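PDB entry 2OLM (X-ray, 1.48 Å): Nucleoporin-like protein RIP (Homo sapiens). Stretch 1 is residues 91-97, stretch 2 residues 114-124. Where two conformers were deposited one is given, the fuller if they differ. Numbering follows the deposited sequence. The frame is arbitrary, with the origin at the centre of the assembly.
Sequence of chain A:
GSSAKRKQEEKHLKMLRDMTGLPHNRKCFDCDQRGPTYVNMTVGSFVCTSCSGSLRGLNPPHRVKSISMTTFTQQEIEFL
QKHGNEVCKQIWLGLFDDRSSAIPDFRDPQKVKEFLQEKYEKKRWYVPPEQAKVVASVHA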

# COMPACT_ATOMS: atom_id res chain seq x y z
N ILE A 91 -5.83 26.08 6.04
CA ILE A 91 -4.98 27.09 5.39
C ILE A 91 -5.64 27.56 4.10
O ILE A 91 -6.16 28.67 4.01
CB ILE A 91 -3.55 26.51 5.12
CG1 ILE A 91 -2.89 26.17 6.46
CG2 ILE A 91 -2.71 27.49 4.28
CD1 ILE A 91 -1.67 25.22 6.33
N TRP A 92 -5.66 26.68 3.11
CA TRP A 92 -6.07 27.06 1.76
C TRP A 92 -7.59 27.29 1.60
O TRP A 92 -8.03 27.97 0.67
CB TRP A 92 -5.57 25.98 0.76
CG TRP A 92 -4.12 25.80 0.84
CD1 TRP A 92 -3.45 24.79 1.46
CD2 TRP A 92 -3.12 26.70 0.34
NE1 TRP A 92 -2.08 25.01 1.40
CE2 TRP A 92 -1.87 26.17 0.71
CE3 TRP A 92 -3.16 27.89 -0.39
CZ2 TRP A 92 -0.65 26.82 0.39
CZ3 TRP A 92 -1.97 28.51 -0.74
CH2 TRP A 92 -0.73 27.97 -0.33
N LEU A 93 -8.36 26.68 2.51
CA LEU A 93 -9.80 26.82 2.52
C LEU A 93 -10.24 27.36 3.89
O LEU A 93 -11.40 27.17 4.28
CB LEU A 93 -10.51 25.48 2.24
CG LEU A 93 -10.21 24.86 0.89
CD1 LEU A 93 -10.78 23.45 0.85
CD2 LEU A 93 -10.73 25.74 -0.25
N GLY A 94 -9.38 28.07 4.61
CA GLY A 94 -9.74 28.54 5.95
C GLY A 94 -10.92 29.47 5.96
O GLY A 94 -11.66 29.53 6.97
N LEU A 95 -11.15 30.20 4.88
CA LEU A 95 -12.29 31.16 4.76
C LEU A 95 -13.43 30.63 3.89
O LEU A 95 -14.44 31.31 3.70
CB LEU A 95 -11.80 32.54 4.24
CG LEU A 95 -10.64 33.12 5.02
CD1 LEU A 95 -10.21 34.48 4.41
CD2 LEU A 95 -10.96 33.24 6.53
N PHE A 96 -13.25 29.46 3.31
CA PHE A 96 -14.23 28.83 2.39
C PHE A 96 -15.41 28.27 3.16
O PHE A 96 -15.24 27.62 4.18
CB PHE A 96 -13.49 27.73 1.61
CG PHE A 96 -14.24 27.10 0.49
CD1 PHE A 96 -14.05 27.50 -0.82
CD2 PHE A 96 -15.09 26.04 0.72
CE1 PHE A 96 -14.74 26.86 -1.89
CE2 PHE A 96 -15.77 25.43 -0.31
CZ PHE A 96 -15.59 25.83 -1.61
N ASP A 97 -16.61 28.54 2.65
CA ASP A 97 -17.83 27.97 3.21
C ASP A 97 -18.30 26.81 2.36
O ASP A 97 -18.58 26.97 1.18
CB ASP A 97 -18.90 29.01 3.34
CG ASP A 97 -20.03 28.55 4.17
OD1 ASP A 97 -20.05 28.84 5.38
OD2 ASP A 97 -20.88 27.78 3.66
N GLU A 114 -8.88 28.02 -13.20
CA GLU A 114 -9.15 29.33 -12.65
C GLU A 114 -9.40 29.20 -11.14
O GLU A 114 -8.94 30.02 -10.36
CB GLU A 114 -10.40 29.97 -13.32
N PHE A 115 -10.12 28.14 -10.76
CA PHE A 115 -10.40 27.86 -9.34
C PHE A 115 -9.13 27.56 -8.54
O PHE A 115 -8.91 28.13 -7.48
CB PHE A 115 -11.38 26.72 -9.22
CG PHE A 115 -11.55 26.21 -7.79
CD1 PHE A 115 -12.22 26.97 -6.83
CD2 PHE A 115 -11.06 24.99 -7.41
CE1 PHE A 115 -12.38 26.50 -5.55
CE2 PHE A 115 -11.20 24.54 -6.10
CZ PHE A 115 -11.87 25.30 -5.18
N LEU A 116 -8.27 26.70 -9.07
CA LEU A 116 -7.02 26.38 -8.42
C LEU A 116 -6.10 27.62 -8.33
O LEU A 116 -5.40 27.81 -7.34
CB LEU A 116 -6.32 25.23 -9.13
CG LEU A 116 -7.04 23.91 -9.16
CD1 LEU A 116 -6.26 22.93 -10.08
CD2 LEU A 116 -7.22 23.34 -7.83
N GLN A 117 -6.12 28.48 -9.35
CA GLN A 117 -5.43 29.77 -9.25
C GLN A 117 -5.95 30.63 -8.11
O GLN A 117 -5.17 31.22 -7.37
CB GLN A 117 -5.45 30.54 -10.56
CG GLN A 117 -4.61 29.89 -11.63
CD GLN A 117 -4.61 30.63 -12.94
OE1 GLN A 117 -3.74 30.39 -13.77
NE2 GLN A 117 -5.58 31.52 -13.16
N GLU A 118 -7.28 30.69 -7.99
CA GLU A 118 -7.86 31.47 -6.89
C GLU A 118 -7.49 30.88 -5.56
O GLU A 118 -7.21 31.60 -4.62
CB GLU A 118 -9.37 31.62 -7.07
CG GLU A 118 -9.69 32.67 -8.12
CD GLU A 118 -11.11 33.11 -8.13
OE1 GLU A 118 -11.96 32.41 -7.52
OE2 GLU A 118 -11.35 34.13 -8.81
N LYS A 119 -7.42 29.56 -5.49
CA LYS A 119 -7.17 28.85 -4.22
C LYS A 119 -5.72 29.05 -3.76
O LYS A 119 -5.46 29.38 -2.60
CB LYS A 119 -7.51 27.36 -4.35
CG LYS A 119 -7.40 26.55 -3.11
CD LYS A 119 -8.00 25.16 -3.32
CE LYS A 119 -7.86 24.28 -2.11
NZ LYS A 119 -8.49 22.89 -2.28
N TYR A 120 -4.79 28.78 -4.67
CA TYR A 120 -3.38 28.66 -4.31
C TYR A 120 -2.54 29.88 -4.63
O TYR A 120 -1.60 30.16 -3.91
CB TYR A 120 -2.73 27.41 -4.97
CG TYR A 120 -3.33 26.12 -4.46
CD1 TYR A 120 -3.10 25.67 -3.17
CD2 TYR A 120 -4.15 25.36 -5.26
CE1 TYR A 120 -3.69 24.49 -2.70
CE2 TYR A 120 -4.72 24.20 -4.81
CZ TYR A 120 -4.49 23.77 -3.52
OH TYR A 120 -5.03 22.62 -3.00
N GLU A 121 -2.87 30.57 -5.73
CA GLU A 121 -2.05 31.71 -6.19
C GLU A 121 -2.59 33.03 -5.64
O GLU A 121 -1.87 33.79 -4.96
CB GLU A 121 -1.94 31.74 -7.71
CG GLU A 121 -1.38 30.45 -8.32
CD GLU A 121 -1.18 30.49 -9.81
OE1 GLU A 121 -1.54 31.50 -10.45
OE2 GLU A 121 -0.64 29.51 -10.33
N LYS A 122 -3.87 33.28 -5.91
CA LYS A 122 -4.51 34.51 -5.44
C LYS A 122 -4.94 34.41 -3.97
O LYS A 122 -5.19 35.44 -3.35
CB LYS A 122 -5.68 34.86 -6.32
CG LYS A 122 -5.27 35.07 -7.79
CD LYS A 122 -6.42 35.33 -8.67
CE LYS A 122 -6.01 35.47 -10.12
NZ LYS A 122 -7.16 35.19 -11.02
N LYS A 123 -5.04 33.19 -3.42
CA LYS A 123 -5.30 32.99 -2.01
C LYS A 123 -6.64 33.59 -1.58
O LYS A 123 -6.75 34.24 -0.53
CB LYS A 123 -4.12 33.53 -1.19
CG LYS A 123 -2.98 32.59 -1.26
CD LYS A 123 -1.70 33.18 -0.76
CE LYS A 123 -0.61 32.13 -0.81
NZ LYS A 123 0.71 32.71 -0.47
N ARG A 124 -7.66 33.32 -2.35
CA ARG A 124 -8.97 33.89 -2.10
C ARG A 124 -9.54 33.47 -0.72
O ARG A 124 -10.27 34.29 -0.09
CB ARG A 124 -9.94 33.47 -3.19
CG ARG A 124 -11.37 33.96 -2.98
CD ARG A 124 -12.15 33.81 -4.25
NE ARG A 124 -13.53 34.23 -4.08
CZ ARG A 124 -14.45 34.12 -5.02
NH1 ARG A 124 -14.11 33.67 -6.22
NH2 ARG A 124 -15.70 34.51 -4.78

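The end of one helix can be held against another without a single hydrogen bond between them, provided that large apolar surfaces lie where the two segments meet. Residues 91-97 and 114-124 of this nucleoporin-like protein illustrate the principle, burying 363 Å² in all. Ile91 is buried but out of reach of the second stretch: Ile91 CG2 comes no nearer than 7.2 Å, to Lys123 CE.

Trp92 carries most of the contact. Its CA-to-CB bond points toward the second stretch, and with chi1 in the m well the indole reaches three residues of it. Tyr120 lies over one face, with Trp92 CE3 3.6 Å from Tyr120 CD1; the ring planes meet at 55°, an oblique pairing. At the indole edge, Trp92 CE3 approaches Lys119 O at 3.5 Å. That carbonyl is buried without a hydrogen-bonding partner. Beyond it, Lys123 CE comes within 3.9 Å of Trp92 CZ3, its methylene chain extending the apolar cover at an exposed position.

Leu93, the first residue to leave helical geometry, starts sideways but brings its end closer: Leu93 CD2 sits 3.7 Å from Lys119 CE. The all-t Lys119 suits this place because its long aliphatic chain can pack against Leu93 and Trp92, while its NZ finds a hydrogen bond elsewhere in the structure.

A type I turn from Leu93 to Phe96, closed by Phe96 N to Leu93 O at 3.1 Å, then redirects the chain. Gly94 makes no contact across the interface, and Leu95 covers a little surface without close approach. Phe96 supplies the last contact, its CE1 lying 4.4 Å from CE1 of the buried Phe115, near the plane of the Phe115 ring. Asp97 is already out of reach.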